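Local coordinates for teichoic acid biosynthesis protein F (Staphylococcus epidermidis, PDB 3L7I), which takes part in teichoic acid biosynthesis and contains a region of the GT-B glycosyltransferase-like fold, at residues 315-318 and 319-322; 405-409 and 410-414; 466-469 and 470-474; 583-586 and 587-591. All coordinates share one frame; numbering follows the deposited sequence.

Contact 1 of 4, residues 315-318 and 319-322; sequences KVNQ and FRKT. With SO4 (sulfate ion), chain E.
Gln-318 O accepts two bonds from Thr-322. The backbone Thr-322 N lies 2.6 Å from Gln-318 O, and the hydroxyl adds a weak bond, with Thr-322 OG1 3.1 Å from the same oxygen. The hydroxyl can turn back along the helix because OG1 sits beside its own backbone N, opposite the carbonyl carbon (chi1 -85°). On another side of the helix, Arg-320 folds beside Asn-317 and both side chains point the same way. Arg-320 NH2 donates to Asn-317 OD1 at 2.9 Å, meeting that oxygen from above the amide plane, and the two flat groups are inclined by 66°. The other end of the guanidinium reaches the sulfate: Arg-320 NH1 lies 3.0 Å from sulfate O4, which sits at the guanidinium edge and in its plane. Asn-317 is thus placed to limit the rotation of the guanidinium. The sulfate, probably from the crystallisation liquor, is also bonded by Arg-333 and Lys-327 of the second subunit. Elsewhere, the aliphatic part of Lys-321 runs past Asn-317 O, its CG 3.5 Å from that oxygen. Phe-319 packs on all three other subunits, so the first turns of helix 316-331 form an intersubunit packing surface, with the sulfate bridging two chains.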
loop_
_atom_site.group_PDB
_atom_site.type_symbol
_atom_site.label_atom_id
_atom_site.label_comp_id
_atom_site.label_asym_id
_atom_site.label_seq_id
_atom_site.Cartn_x
_atom_site.Cartn_y
_atom_site.Cartn_z
ATOM N N LYS A 315 -13.023 -4.283 9.126
ATOM C CA LYS A 315 -13.971 -3.185 8.891
ATOM C C LYS A 315 -13.401 -2.062 8.004
ATOM O O LYS A 315 -12.230 -1.701 8.127
ATOM C CB LYS A 315 -14.408 -2.591 10.233
ATOM C CG LYS A 315 -15.424 -3.416 11.019
ATOM C CD LYS A 315 -15.407 -3.015 12.499
ATOM C CE LYS A 315 -15.022 -1.511 12.689
ATOM N NZ LYS A 315 -15.005 -0.971 14.114
ATOM N N VAL A 316 -14.237 -1.491 7.134
ATOM C CA VAL A 316 -13.786 -0.410 6.250
ATOM C C VAL A 316 -13.469 0.896 6.999
ATOM O O VAL A 316 -12.502 1.588 6.683
ATOM C CB VAL A 316 -14.761 -0.104 5.045
ATOM C CG1 VAL A 316 -15.647 -1.307 4.701
ATOM C CG2 VAL A 316 -15.571 1.138 5.316
ATOM N N ASN A 317 -14.250 1.252 8.000
ATOM C CA ASN A 317 -13.892 2.472 8.704
ATOM C C ASN A 317 -12.518 2.443 9.420
ATOM O O ASN A 317 -11.818 3.467 9.468
ATOM C CB ASN A 317 -15.010 2.906 9.640
ATOM C CG ASN A 317 -16.146 3.571 8.901
ATOM O OD1 ASN A 317 -16.082 3.790 7.688
ATOM N ND2 ASN A 317 -17.199 3.902 9.632
ATOM N N GLN A 318 -12.128 1.291 9.974
ATOM C CA GLN A 318 -10.797 1.164 10.581
ATOM C C GLN A 318 -9.719 1.173 9.507
ATOM O O GLN A 318 -8.660 1.768 9.688
ATOM C CB GLN A 318 -10.671 -0.106 11.430
ATOM C CG GLN A 318 -11.285 0.012 12.815
ATOM C CD GLN A 318 -10.604 1.067 13.695
ATOM O OE1 GLN A 318 -9.424 0.935 14.047
ATOM N NE2 GLN A 318 -11.357 2.117 14.066
ATOM N N PHE A 319 -9.999 0.513 8.389
ATOM C CA PHE A 319 -9.032 0.408 7.308
ATOM C C PHE A 319 -8.691 1.781 6.752
ATOM O O PHE A 319 -7.545 2.044 6.372
ATOM C CB PHE A 319 -9.559 -0.478 6.201
ATOM C CG PHE A 319 -8.642 -0.571 5.032
ATOM C CD1 PHE A 319 -7.451 -1.270 5.122
ATOM C CD2 PHE A 319 -8.965 0.035 3.833
ATOM C CE1 PHE A 319 -6.598 -1.369 4.033
ATOM C CE2 PHE A 319 -8.125 -0.059 2.737
ATOM C CZ PHE A 319 -6.938 -0.763 2.834
ATOM N N ARG A 320 -9.692 2.654 6.707
ATOM C CA ARG A 320 -9.478 4.034 6.284
ATOM C C ARG A 320 -8.587 4.795 7.268
ATOM O O ARG A 320 -7.616 5.433 6.873
ATOM C CB ARG A 320 -10.811 4.755 6.103
ATOM C CG ARG A 320 -11.499 4.425 4.805
ATOM C CD ARG A 320 -12.480 5.501 4.461
ATOM N NE ARG A 320 -13.770 5.343 5.132
ATOM C CZ ARG A 320 -14.575 6.360 5.432
ATOM N NH1 ARG A 320 -14.199 7.603 5.155
ATOM N NH2 ARG A 320 -15.743 6.138 6.022
ATOM N N LYS A 321 -8.930 4.728 8.549
ATOM C CA LYS A 321 -8.099 5.315 9.588
ATOM C C LYS A 321 -6.702 4.698 9.590
ATOM O O LYS A 321 -5.707 5.358 9.863
ATOM C CB LYS A 321 -8.748 5.102 10.948
ATOM C CG LYS A 321 -10.011 5.895 11.158
ATOM C CD LYS A 321 -10.718 5.381 12.384
ATOM C CE LYS A 321 -12.154 5.837 12.439
ATOM N NZ LYS A 321 -13.014 4.654 12.750
ATOM N N THR A 322 -6.639 3.416 9.279
ATOM C CA THR A 322 -5.382 2.701 9.340
ATOM C C THR A 322 -4.430 3.222 8.271
ATOM O O THR A 322 -3.244 3.476 8.528
ATOM C CB THR A 322 -5.628 1.180 9.177
ATOM O OG1 THR A 322 -5.941 0.620 10.458
ATOM C CG2 THR A 322 -4.410 0.470 8.578
HETATM S S SO4 E . -11.678 8.291 2.267
HETATM O O1 SO4 E . -10.345 7.708 2.078
HETATM O O2 SO4 E . -11.843 9.406 1.337
HETATM O O3 SO4 E . -12.722 7.306 2.009
HETATM O O4 SO4 E . -11.796 8.734 3.658
#

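Contact 2 of 4, residues 405-409 and 410-414; sequences KRNSA and EYYQA
Arg-406 and Tyr-411 make the main nonpolar contact, side by side and pointing the same way. The Arg-406 CA lies over one ring face in a CH-pi contact, 3.8 Å from the Tyr-411 centroid and 18° off the normal. Farther out, Arg-406 CG rests 3.6 Å from Tyr-411 CE1, and the phenol OH comes over a face of the guanidinium, whose NE forms a salt bridge with Glu-358. With CG anti to the backbone N (chi1 178°), the Tyr-411 ring is laid beneath the turn that precedes the helix. Tyr-412 approaches the same turn by a different side: its CE2 lies 3.5 Å from Asn-407 CA. A weak bond from Tyr-412 OH to Asn-407 OD1 is doubtful, since the hydroxyl lies too close to another atom of the model.

The polar contacts close the helix start. Residues 405-408 form a type II beta turn in which Ser-408 N and OG both donate to Lys-405 O from the same face of its plane, Ser-408 OG lying 2.6 Å from Lys-405 O. As N-cap, Ser-408 also accepts weakly from Tyr-411 N, 3.4 Å from OG, while Tyr-412 N binds Ser-408 O at 3.1 Å. One serine hydroxyl thus ties the turn to the first helical turn, while the two tyrosine rings pack against the backbone of the turn.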
loop_
_atom_site.group_PDB
_atom_site.type_symbol
_atom_site.label_atom_id
_atom_site.label_comp_id
_atom_site.label_asym_id
_atom_site.label_seq_id
_atom_site.Cartn_x
_atom_site.Cartn_y
_atom_site.Cartn_z
ATOM N N LYS A 405 -0.830 20.007 26.232
ATOM C CA LYS A 405 -0.677 20.844 25.039
ATOM C C LYS A 405 -1.569 20.365 23.866
ATOM O O LYS A 405 -1.735 19.159 23.619
ATOM C CB LYS A 405 0.799 20.889 24.628
ATOM C CG LYS A 405 1.096 21.748 23.426
ATOM C CD LYS A 405 2.573 22.025 23.273
ATOM C CE LYS A 405 2.826 23.035 22.152
ATOM N NZ LYS A 405 4.255 23.072 21.735
ATOM N N ARG A 406 -2.150 21.299 23.135
ATOM C CA ARG A 406 -3.022 20.897 22.051
ATOM C C ARG A 406 -2.285 20.059 21.025
ATOM O O ARG A 406 -1.155 20.359 20.672
ATOM C CB ARG A 406 -3.619 22.118 21.382
ATOM C CG ARG A 406 -5.007 22.404 21.812
ATOM C CD ARG A 406 -5.495 23.628 21.124
ATOM N NE ARG A 406 -6.948 23.713 21.181
ATOM C CZ ARG A 406 -7.721 23.894 20.119
ATOM N NH1 ARG A 406 -9.043 23.961 20.273
ATOM N NH2 ARG A 406 -7.167 24.029 18.917
ATOM N N ASN A 407 -2.928 19.000 20.556
ATOM C CA ASN A 407 -2.362 18.164 19.508
ATOM C C ASN A 407 -1.199 17.294 19.906
ATOM O O ASN A 407 -0.434 16.844 19.056
ATOM C CB ASN A 407 -1.954 19.005 18.324
ATOM C CG ASN A 407 -3.055 19.126 17.337
ATOM O OD1 ASN A 407 -3.070 18.404 16.322
ATOM N ND2 ASN A 407 -4.041 19.991 17.645
ATOM N N SER A 408 -1.074 17.061 21.201
ATOM C CA SER A 408 -0.027 16.210 21.727
ATOM C C SER A 408 -0.647 14.902 22.179
ATOM O O SER A 408 -1.874 14.778 22.287
ATOM C CB SER A 408 0.704 16.908 22.873
ATOM O OG SER A 408 -0.169 17.124 23.955
ATOM N N ALA A 409 0.192 13.904 22.416
ATOM C CA ALA A 409 -0.339 12.604 22.782
ATOM C C ALA A 409 -1.253 12.758 24.006
ATOM O O ALA A 409 -2.343 12.177 24.064
ATOM C CB ALA A 409 0.782 11.651 23.053
ATOM N N GLU A 410 -0.808 13.578 24.958
ATOM C CA GLU A 410 -1.504 13.742 26.225
ATOM C C GLU A 410 -2.835 14.421 26.016
ATOM O O GLU A 410 -3.786 14.156 26.753
ATOM C CB GLU A 410 -0.674 14.553 27.214
ATOM C CG GLU A 410 0.488 13.814 27.825
ATOM C CD GLU A 410 1.778 13.953 27.032
ATOM O OE1 GLU A 410 1.719 14.310 25.829
ATOM O OE2 GLU A 410 2.856 13.703 27.629
ATOM N N TYR A 411 -2.883 15.314 25.027
ATOM C CA TYR A 411 -4.104 16.028 24.656
ATOM C C TYR A 411 -5.136 15.021 24.205
ATOM O O TYR A 411 -6.250 14.999 24.710
ATOM C CB TYR A 411 -3.807 17.019 23.529
ATOM C CG TYR A 411 -4.993 17.813 22.991
ATOM C CD1 TYR A 411 -5.567 18.835 23.736
ATOM C CD2 TYR A 411 -5.498 17.580 21.720
ATOM C CE1 TYR A 411 -6.605 19.568 23.257
ATOM C CE2 TYR A 411 -6.554 18.318 21.228
ATOM C CZ TYR A 411 -7.098 19.318 21.997
ATOM O OH TYR A 411 -8.158 20.082 21.524
ATOM N N TYR A 412 -4.743 14.163 23.269
ATOM C CA TYR A 412 -5.662 13.162 22.745
ATOM C C TYR A 412 -6.120 12.167 23.813
ATOM O O TYR A 412 -7.306 11.830 23.881
ATOM C CB TYR A 412 -5.084 12.492 21.490
ATOM C CG TYR A 412 -5.040 13.491 20.357
ATOM C CD1 TYR A 412 -6.225 13.926 19.755
ATOM C CD2 TYR A 412 -3.843 14.059 19.935
ATOM C CE1 TYR A 412 -6.213 14.856 18.757
ATOM C CE2 TYR A 412 -3.825 14.999 18.925
ATOM C CZ TYR A 412 -5.015 15.398 18.342
ATOM O OH TYR A 412 -5.033 16.352 17.338
ATOM N N GLN A 413 -5.189 11.726 24.656
ATOM C CA GLN A 413 -5.524 10.870 25.782
ATOM C C GLN A 413 -6.621 11.506 26.614
ATOM O O GLN A 413 -7.695 10.928 26.797
ATOM C CB GLN A 413 -4.304 10.688 26.670
ATOM C CG GLN A 413 -3.734 9.295 26.758
ATOM C CD GLN A 413 -2.439 9.292 27.566
ATOM O OE1 GLN A 413 -2.384 8.747 28.685
ATOM N NE2 GLN A 413 -1.392 9.941 27.019
ATOM N N ALA A 414 -6.324 12.699 27.126
ATOM C CA ALA A 414 -7.213 13.394 28.037
ATOM C C ALA A 414 -8.609 13.391 27.457
ATOM O O ALA A 414 -9.568 13.018 28.130
ATOM C CB ALA A 414 -6.725 14.822 28.298
#

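Contact 3 of 4, residues 466-469 and 470-474; sequences PKYK and RNFNR
Arg-470 and Lys-467 lie side by side on one flank of the helix, pointing the same way. Lys-467 CG lies over one face of the guanidinium, 3.5 Å from Arg-470 NH2, and the chain runs on so that NZ comes to its edge. There the two cationic ends lie near each other without bonding; the modelled approach of Lys-467 CE to the same nitrogen is a clash, so their exact separation is unsure. At the backbone, Arg-470 N donates to Pro-466 O at 2.9 Å.

Lys-469 follows another course. Its extended chain leaves the helix, and NZ bonds to Met-455 O in a preceding loop, while its carbonyl stays within the helix: Asn-473 N lies 2.8 Å from Lys-469 O. Between these charged flanks, Tyr-468 reaches along the helix to Phe-472. Tyr-468 OH meets the edge of the phenylalanine ring, 3.5 Å from Phe-472 CD2, and the ring planes are inclined by 67°. Phe-472 also makes a cation-pi contact with Arg-426 and touches Trp-498. The segment belongs to helix 465-476, the crossover of the beta-alpha-beta unit that links parallel strands 438-441 and 481-484 within the seven-stranded sheet.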
loop_
_atom_site.group_PDB
_atom_site.type_symbol
_atom_site.label_atom_id
_atom_site.label_comp_id
_atom_site.label_asym_id
_atom_site.label_seq_id
_atom_site.Cartn_x
_atom_site.Cartn_y
_atom_site.Cartn_z
ATOM N N PRO A 466 -22.835 27.538 3.363
ATOM C CA PRO A 466 -23.514 26.273 3.658
ATOM C C PRO A 466 -22.587 25.280 4.343
ATOM O O PRO A 466 -23.043 24.574 5.244
ATOM C CB PRO A 466 -23.903 25.740 2.275
ATOM C CG PRO A 466 -23.859 26.910 1.387
ATOM C CD PRO A 466 -22.803 27.821 1.924
ATOM N N LYS A 467 -21.325 25.215 3.916
ATOM C CA LYS A 467 -20.368 24.278 4.502
ATOM C C LYS A 467 -19.934 24.733 5.898
ATOM O O LYS A 467 -19.466 23.945 6.709
ATOM C CB LYS A 467 -19.159 24.072 3.579
ATOM C CG LYS A 467 -18.199 22.991 4.066
ATOM C CD LYS A 467 -17.466 22.295 2.915
ATOM C CE LYS A 467 -16.528 21.191 3.441
ATOM N NZ LYS A 467 -16.107 20.222 2.370
ATOM N N TYR A 468 -20.118 26.015 6.172
ATOM C CA TYR A 468 -19.742 26.589 7.454
ATOM C C TYR A 468 -20.824 26.310 8.479
ATOM O O TYR A 468 -20.543 25.905 9.613
ATOM C CB TYR A 468 -19.511 28.088 7.319
ATOM C CG TYR A 468 -19.445 28.787 8.637
ATOM C CD1 TYR A 468 -18.229 28.989 9.277
ATOM C CD2 TYR A 468 -20.600 29.235 9.255
ATOM C CE1 TYR A 468 -18.156 29.622 10.496
ATOM C CE2 TYR A 468 -20.546 29.886 10.480
ATOM C CZ TYR A 468 -19.317 30.070 11.095
ATOM O OH TYR A 468 -19.274 30.698 12.322
ATOM N N LYS A 469 -22.064 26.518 8.067
ATOM C CA LYS A 469 -23.207 26.112 8.865
ATOM C C LYS A 469 -23.274 24.591 9.061
ATOM O O LYS A 469 -23.591 24.119 10.155
ATOM C CB LYS A 469 -24.518 26.666 8.270
ATOM C CG LYS A 469 -24.631 28.190 8.330
ATOM C CD LYS A 469 -26.053 28.652 8.068
ATOM C CE LYS A 469 -26.110 30.085 7.546
ATOM N NZ LYS A 469 -27.404 30.387 6.874
ATOM N N ARG A 470 -22.984 23.823 8.018
ATOM C CA ARG A 470 -22.954 22.380 8.185
ATOM C C ARG A 470 -21.996 22.011 9.313
ATOM O O ARG A 470 -22.336 21.226 10.192
ATOM C CB ARG A 470 -22.554 21.651 6.893
ATOM C CG ARG A 470 -21.948 20.255 7.129
ATOM C CD ARG A 470 -22.038 19.327 5.928
ATOM N NE ARG A 470 -20.977 19.508 4.924
ATOM C CZ ARG A 470 -19.666 19.425 5.183
ATOM N NH1 ARG A 470 -19.239 19.202 6.422
ATOM N NH2 ARG A 470 -18.776 19.586 4.206
ATOM N N ASN A 471 -20.799 22.580 9.293
ATOM C CA ASN A 471 -19.799 22.241 10.290
ATOM C C ASN A 471 -20.180 22.718 11.669
ATOM O O ASN A 471 -19.885 22.050 12.659
ATOM C CB ASN A 471 -18.437 22.806 9.917
ATOM C CG ASN A 471 -17.768 22.015 8.824
ATOM O OD1 ASN A 471 -18.045 20.824 8.641
ATOM N ND2 ASN A 471 -16.890 22.675 8.070
ATOM N N PHE A 472 -20.819 23.882 11.733
ATOM C CA PHE A 472 -21.208 24.435 13.006
ATOM C C PHE A 472 -22.302 23.528 13.543
ATOM O O PHE A 472 -22.407 23.280 14.746
ATOM C CB PHE A 472 -21.730 25.856 12.824
ATOM C CG PHE A 472 -21.507 26.740 14.009
ATOM C CD1 PHE A 472 -21.957 26.370 15.263
ATOM C CD2 PHE A 472 -20.857 27.947 13.869
ATOM C CE1 PHE A 472 -21.748 27.180 16.351
ATOM C CE2 PHE A 472 -20.652 28.766 14.959
ATOM C CZ PHE A 472 -21.102 28.383 16.193
ATOM N N ASN A 473 -23.115 23.014 12.641
ATOM C CA ASN A 473 -24.226 22.188 13.040
ATOM C C ASN A 473 -23.699 20.897 13.617
ATOM O O ASN A 473 -24.263 20.372 14.573
ATOM C CB ASN A 473 -25.154 21.927 11.841
ATOM C CG ASN A 473 -26.395 21.144 12.226
ATOM O OD1 ASN A 473 -26.617 20.856 13.408
ATOM N ND2 ASN A 473 -27.203 20.789 11.234
ATOM N N ARG A 474 -22.612 20.394 13.034
ATOM C CA ARG A 474 -21.954 19.184 13.504
ATOM C C ARG A 474 -21.485 19.334 14.958
ATOM O O ARG A 474 -21.638 18.410 15.767
ATOM C CB ARG A 474 -20.751 18.850 12.618
ATOM C CG ARG A 474 -21.039 17.951 11.435
ATOM C CD ARG A 474 -19.811 17.783 10.505
ATOM N NE ARG A 474 -20.223 17.615 9.101
ATOM C CZ ARG A 474 -19.638 16.798 8.218
ATOM N NH1 ARG A 474 -18.600 16.046 8.589
ATOM N NH2 ARG A 474 -20.095 16.711 6.964
#

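Contact 4 of 4, residues 583-586 and 587-591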
loop_
_atom_site.group_PDB
_atom_site.type_symbol
_atom_site.label_atom_id
_atom_site.label_comp_id
_atom_site.label_asym_id
_atom_site.label_seq_id
_atom_site.Cartn_x
_atom_site.Cartn_y
_atom_site.Cartn_z
ATOM N N MET A 583 -8.769 46.760 24.915
ATOM C CA MET A 583 -8.773 46.730 23.456
ATOM C C MET A 583 -8.409 45.369 22.885
ATOM O O MET A 583 -7.833 44.544 23.576
ATOM C CB MET A 583 -7.744 47.734 22.947
ATOM C CG MET A 583 -7.578 48.921 23.868
ATOM S SD MET A 583 -8.991 49.996 23.635
ATOM C CE MET A 583 -8.519 50.753 22.076
ATOM N N HIS A 584 -8.726 45.154 21.610
ATOM C CA HIS A 584 -8.246 43.975 20.894
ATOM C C HIS A 584 -6.737 43.939 21.070
ATOM O O HIS A 584 -6.110 44.982 21.252
ATOM C CB HIS A 584 -8.598 44.048 19.397
ATOM C CG HIS A 584 -8.215 42.822 18.612
ATOM N ND1 HIS A 584 -6.993 42.687 17.986
ATOM C CD2 HIS A 584 -8.903 41.685 18.343
ATOM C CE1 HIS A 584 -6.943 41.518 17.371
ATOM N NE2 HIS A 584 -8.089 40.893 17.571
ATOM N N TYR A 585 -6.151 42.748 21.019
ATOM C CA TYR A 585 -4.740 42.627 21.349
ATOM C C TYR A 585 -3.867 43.323 20.314
ATOM O O TYR A 585 -2.798 43.807 20.638
ATOM C CB TYR A 585 -4.328 41.162 21.533
ATOM C CG TYR A 585 -4.013 40.439 20.244
ATOM C CD1 TYR A 585 -2.799 40.640 19.589
ATOM C CD2 TYR A 585 -4.925 39.553 19.680
ATOM C CE1 TYR A 585 -2.506 39.985 18.404
ATOM C CE2 TYR A 585 -4.642 38.893 18.497
ATOM C CZ TYR A 585 -3.429 39.112 17.863
ATOM O OH TYR A 585 -3.138 38.456 16.686
ATOM N N LEU A 586 -4.329 43.379 19.071
ATOM C CA LEU A 586 -3.581 44.039 18.003
ATOM C C LEU A 586 -3.552 45.546 18.229
ATOM O O LEU A 586 -2.596 46.224 17.859
ATOM C CB LEU A 586 -4.210 43.745 16.636
ATOM C CG LEU A 586 -3.940 42.408 15.956
ATOM C CD1 LEU A 586 -4.768 42.318 14.685
ATOM C CD2 LEU A 586 -2.463 42.247 15.647
ATOM N N ILE A 587 -4.621 46.064 18.819
ATOM C CA ILE A 587 -4.719 47.489 19.081
ATOM C C ILE A 587 -3.937 47.872 20.336
ATOM O O ILE A 587 -3.329 48.941 20.406
ATOM C CB ILE A 587 -6.185 47.930 19.248
ATOM C CG1 ILE A 587 -6.784 48.264 17.889
ATOM C CG2 ILE A 587 -6.277 49.146 20.164
ATOM C CD1 ILE A 587 -7.381 49.662 17.855
ATOM N N SER A 588 -3.972 46.978 21.321
ATOM C CA SER A 588 -3.331 47.193 22.601
ATOM C C SER A 588 -1.867 47.459 22.400
ATOM O O SER A 588 -1.364 48.485 22.856
ATOM C CB SER A 588 -3.523 45.989 23.526
ATOM O OG SER A 588 -2.822 46.150 24.746
ATOM N N ASN A 589 -1.171 46.557 21.719
ATOM C CA ASN A 589 0.258 46.769 21.541
ATOM C C ASN A 589 0.638 47.699 20.387
ATOM O O ASN A 589 1.725 47.601 19.838
ATOM C CB ASN A 589 1.086 45.458 21.583
ATOM C CG ASN A 589 0.580 44.386 20.634
ATOM O OD1 ASN A 589 -0.603 44.321 20.333
ATOM N ND2 ASN A 589 1.482 43.520 20.180
ATOM N N ALA A 590 -0.261 48.621 20.053
ATOM C CA ALA A 590 0.025 49.684 19.092
ATOM C C ALA A 590 -0.235 51.047 19.725
ATOM O O ALA A 590 0.360 52.048 19.337
ATOM C CB ALA A 590 -0.819 49.519 17.843
ATOM N N LEU A 591 -1.149 51.067 20.689
ATOM C CA LEU A 591 -1.428 52.234 21.518
ATOM C C LEU A 591 -0.215 52.717 22.294
ATOM O O LEU A 591 0.265 52.004 23.171
ATOM C CB LEU A 591 -2.456 51.842 22.575
ATOM C CG LEU A 591 -3.861 52.418 22.551
ATOM C CD1 LEU A 591 -4.508 52.225 23.930
ATOM C CD2 LEU A 591 -3.791 53.887 22.147
#
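Met-583 and Ile-587 form the close apolar part, a residue ahead of the helix meeting one in its first turn. Two methionine atoms take hold of one isoleucine branch: Met-583 CB and Met-583 CE each lie 3.4 Å from Ile-587 CG2. The methionine chain is bent at both chi2 and chi3 (-76° and -77°), which curls its terminal methyl back to that branch. Leu-562 and Leu-559 from nearby loops extend the packing round Met-583 and Ile-587 respectively.

Polar bonds fix the same end. His-584 is the N-cap: its ND1 accepts from Leu-586 N at 3.0 Å, the donor lying well out of the imidazole plane, and its ring meets that of Trp-547. His-584 O accepts from Ser-588 N at 2.9 Å, nearly along the C=O axis, with a weaker bond from Ile-587 N. The buried Ser-588 is hydrogen-bonded through OG to Asp-602.

The looser side is carried by the exposed Tyr-585 and Asn-589. Tyr-585 starts away from the second segment, and its backbone bond from Asn-589 N is weak and rests on an oxygen whose place is uncertain. The helix ends here, where Ile-587 O accepts from both Ala-590 N and Leu-591 N. The chemistry thus joins an imidazole cap at the start of a short helix with apolar packing of Met-583 on Ile-587, while the Tyr-585/Asn-589 side is held more weakly.

How the contacts relate
All four contacts are local, each within one short run of chain, so none closes a long loop and none nests in or crosses another; they follow in series. Contact 1 opens the modelled chain on helix 316-331, at the surface shared with other subunits. Contact 2 then turns strand 402-405 into helix 409-417, and contact 3 lies on helix 465-476; both involve helices that connect strands of the seven-stranded parallel sheet, with centres about 25 Å apart. Contact 4 spans the short helix 585-588 between strands 577-581 and 600-602 of the second, six-stranded sheet. Contacts 2 and 3 thus belong to one Rossmann-like half of the GT-B fold and contact 4 to the other; the centres of contacts 1 and 4 are about 47 Å apart.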